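Local coordinates for TqaA (PDB 5EJD), which appears to be the terminal condensation-like domain of a fungal nonribosomal peptide synthetase, receiving a peptide carried on a phosphopantetheine arm and releasing it, probably by cyclisation, at residues Gly298-Gly303 with Ile378-Asn383. Sequence-based numbering, arbitrary orientation.
Sequences GHTVNG and IVQHQN. With PNS (4'-phosphopantetheine), chain R.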
# COMPACT_ATOMS: atom_id res chain seq x y z
N GLY A 298 -1.94 6.07 -14.37
CA GLY A 298 -1.69 5.04 -13.39
C GLY A 298 -2.47 5.26 -12.10
O GLY A 298 -2.85 6.40 -11.77
N HIS A 299 -2.70 4.18 -11.39
CA HIS A 299 -3.21 4.29 -10.04
C HIS A 299 -2.76 3.15 -9.19
O HIS A 299 -2.34 2.11 -9.69
CB HIS A 299 -4.74 4.47 -10.03
CG HIS A 299 -5.50 3.22 -10.31
ND1 HIS A 299 -6.65 2.90 -9.63
CD2 HIS A 299 -5.28 2.21 -11.19
CE1 HIS A 299 -7.10 1.73 -10.06
NE2 HIS A 299 -6.29 1.30 -11.00
N THR A 300 -2.80 3.38 -7.89
CA THR A 300 -2.25 2.44 -6.88
C THR A 300 -3.34 1.55 -6.37
O THR A 300 -4.39 2.01 -5.99
CB THR A 300 -1.68 3.20 -5.72
OG1 THR A 300 -0.68 4.11 -6.20
CG2 THR A 300 -1.04 2.24 -4.75
N VAL A 301 -3.10 0.26 -6.45
CA VAL A 301 -4.04 -0.73 -5.96
C VAL A 301 -3.34 -1.59 -4.91
O VAL A 301 -2.13 -1.70 -4.92
CB VAL A 301 -4.62 -1.60 -7.09
CG1 VAL A 301 -5.41 -0.76 -8.07
CG2 VAL A 301 -3.51 -2.38 -7.79
N ASN A 302 -4.13 -2.21 -4.02
CA ASN A 302 -3.56 -2.82 -2.85
C ASN A 302 -2.99 -4.19 -3.07
O ASN A 302 -2.18 -4.67 -2.26
CB ASN A 302 -4.56 -2.81 -1.71
CG ASN A 302 -5.80 -3.61 -2.00
OD1 ASN A 302 -5.76 -4.82 -2.09
ND2 ASN A 302 -6.92 -2.93 -2.14
N GLY A 303 -3.41 -4.83 -4.15
CA GLY A 303 -2.79 -6.11 -4.53
C GLY A 303 -3.15 -7.33 -3.68
O GLY A 303 -2.51 -8.39 -3.80
N ILE A 378 0.35 9.05 -11.45
CA ILE A 378 -0.18 8.02 -10.59
C ILE A 378 -1.05 8.65 -9.50
O ILE A 378 -0.60 9.56 -8.80
CB ILE A 378 0.93 7.21 -9.93
CG1 ILE A 378 1.86 6.67 -10.98
CG2 ILE A 378 0.33 6.07 -9.11
CD1 ILE A 378 3.07 5.96 -10.44
N VAL A 379 -2.28 8.15 -9.37
CA VAL A 379 -3.19 8.61 -8.35
C VAL A 379 -3.29 7.56 -7.24
O VAL A 379 -3.58 6.40 -7.54
CB VAL A 379 -4.57 8.81 -8.94
CG1 VAL A 379 -5.54 9.22 -7.85
CG2 VAL A 379 -4.53 9.87 -10.01
N GLN A 380 -3.02 7.95 -5.98
CA GLN A 380 -3.21 7.06 -4.83
C GLN A 380 -4.23 7.60 -3.91
O GLN A 380 -3.93 8.55 -3.18
CB GLN A 380 -2.09 7.00 -3.81
CG GLN A 380 -0.83 6.48 -4.27
CD GLN A 380 -0.06 5.68 -3.25
OE1 GLN A 380 -0.08 5.85 -2.01
NE2 GLN A 380 0.72 4.84 -3.80
N HIS A 381 -5.32 6.90 -3.78
CA HIS A 381 -6.21 7.29 -2.77
C HIS A 381 -5.84 6.53 -1.48
O HIS A 381 -5.77 5.31 -1.46
CB HIS A 381 -7.64 7.02 -3.22
CG HIS A 381 -8.63 7.43 -2.19
ND1 HIS A 381 -8.82 8.75 -1.83
CD2 HIS A 381 -9.45 6.70 -1.40
CE1 HIS A 381 -9.77 8.82 -0.91
NE2 HIS A 381 -10.16 7.59 -0.62
N GLN A 382 -5.70 7.26 -0.37
CA GLN A 382 -5.26 6.70 0.89
C GLN A 382 -6.41 6.28 1.84
O GLN A 382 -6.56 6.84 2.89
CB GLN A 382 -4.42 7.71 1.61
CG GLN A 382 -3.33 8.32 0.78
CD GLN A 382 -2.12 7.38 0.66
OE1 GLN A 382 -2.27 6.22 0.34
NE2 GLN A 382 -0.94 7.93 0.79
N ASN A 383 -7.18 5.27 1.46
CA ASN A 383 -8.20 4.78 2.31
C ASN A 383 -7.69 3.68 3.21
O ASN A 383 -8.27 2.61 3.34
CB ASN A 383 -9.46 4.37 1.52
CG ASN A 383 -9.17 3.50 0.33
OD1 ASN A 383 -8.02 3.25 -0.03
ND2 ASN A 383 -10.23 3.05 -0.30
O23 PNS R . -12.82 2.47 -1.91
P24 PNS R . -12.26 1.94 -3.21
O26 PNS R . -13.00 2.30 -4.44
O27 PNS R . -10.63 2.01 -3.25
C28 PNS R . -9.76 1.85 -4.36
C29 PNS R . -8.20 1.90 -4.02
C30 PNS R . -8.25 3.39 -3.86
C31 PNS R . -7.90 1.28 -5.39
C32 PNS R . -8.09 1.02 -2.74
O33 PNS R . -8.72 -0.29 -3.01
C34 PNS R . -6.61 0.72 -2.60
O35 PNS R . -6.11 -0.25 -3.18
N36 PNS R . -5.59 1.31 -2.07
C37 PNS R . -5.39 2.47 -1.33
C38 PNS R . -4.44 2.20 -0.17
C39 PNS R . -2.96 2.27 -0.43
O40 PNS R . -2.43 1.36 -1.00
N41 PNS R . -2.31 3.31 0.10
C42 PNS R . -0.90 3.54 -0.03
C43 PNS R . -0.07 2.49 0.65
S44 PNS R . 1.35 3.25 1.47
O HOH W 1 -5.25 4.61 -5.72
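Thr-300 keeps OG1 beside its backbone N (chi1 -57°), and Gln-380 sets CG anti to its carbonyl carbon (chi1 -64°) before bending at the next torsion; together these rotations bring the two side chains obliquely across one another. They sit on a parallel strand pair inside the mixed sheet of a condensation domain, a fold of the CoA-dependent acyltransferase superfamily. Two hydrogen bonds define the pairing: Val-379 N gives to Gly-298 O at 3.0 Å, and Val-379 O accepts from Thr-300 N at 3.1 Å. On one face Ile-378 CG2 lies 3.7 Å from Thr-300 OG1, and the Ile-378 side chain also touches Trp-424 of strand 423-429; on the other, Val-379 packs against helix 274-289, while His-299 turns its ring away, its ND1 hydrogen-bonded to Lys-279 NZ. Were Gln-380 an alanine, a gap would probably open between Thr-300 and the rings of Trp-424 and Phe-426, leaving the OG1 side of the threonine less enclosed.

Past Thr-300 the strands, inclined at 31°, no longer bond directly. A water fills the step, donating to Thr-300 O at 2.8 Å and to Val-379 O, and accepting from His-381 N at 3.0 Å. Beyond this water the phosphopantetheine arm runs between the loops that follow the two strands, also held by Thr-273 and by Ser-40 N of another TqaA chain. Asn-302 ND2 donates to PNS O35 at 3.0 Å and weakly to O33; from the loop after strand 378-381, Asn-383 ND2 donates to the phosphate ester oxygen O27 at 3.2 Å.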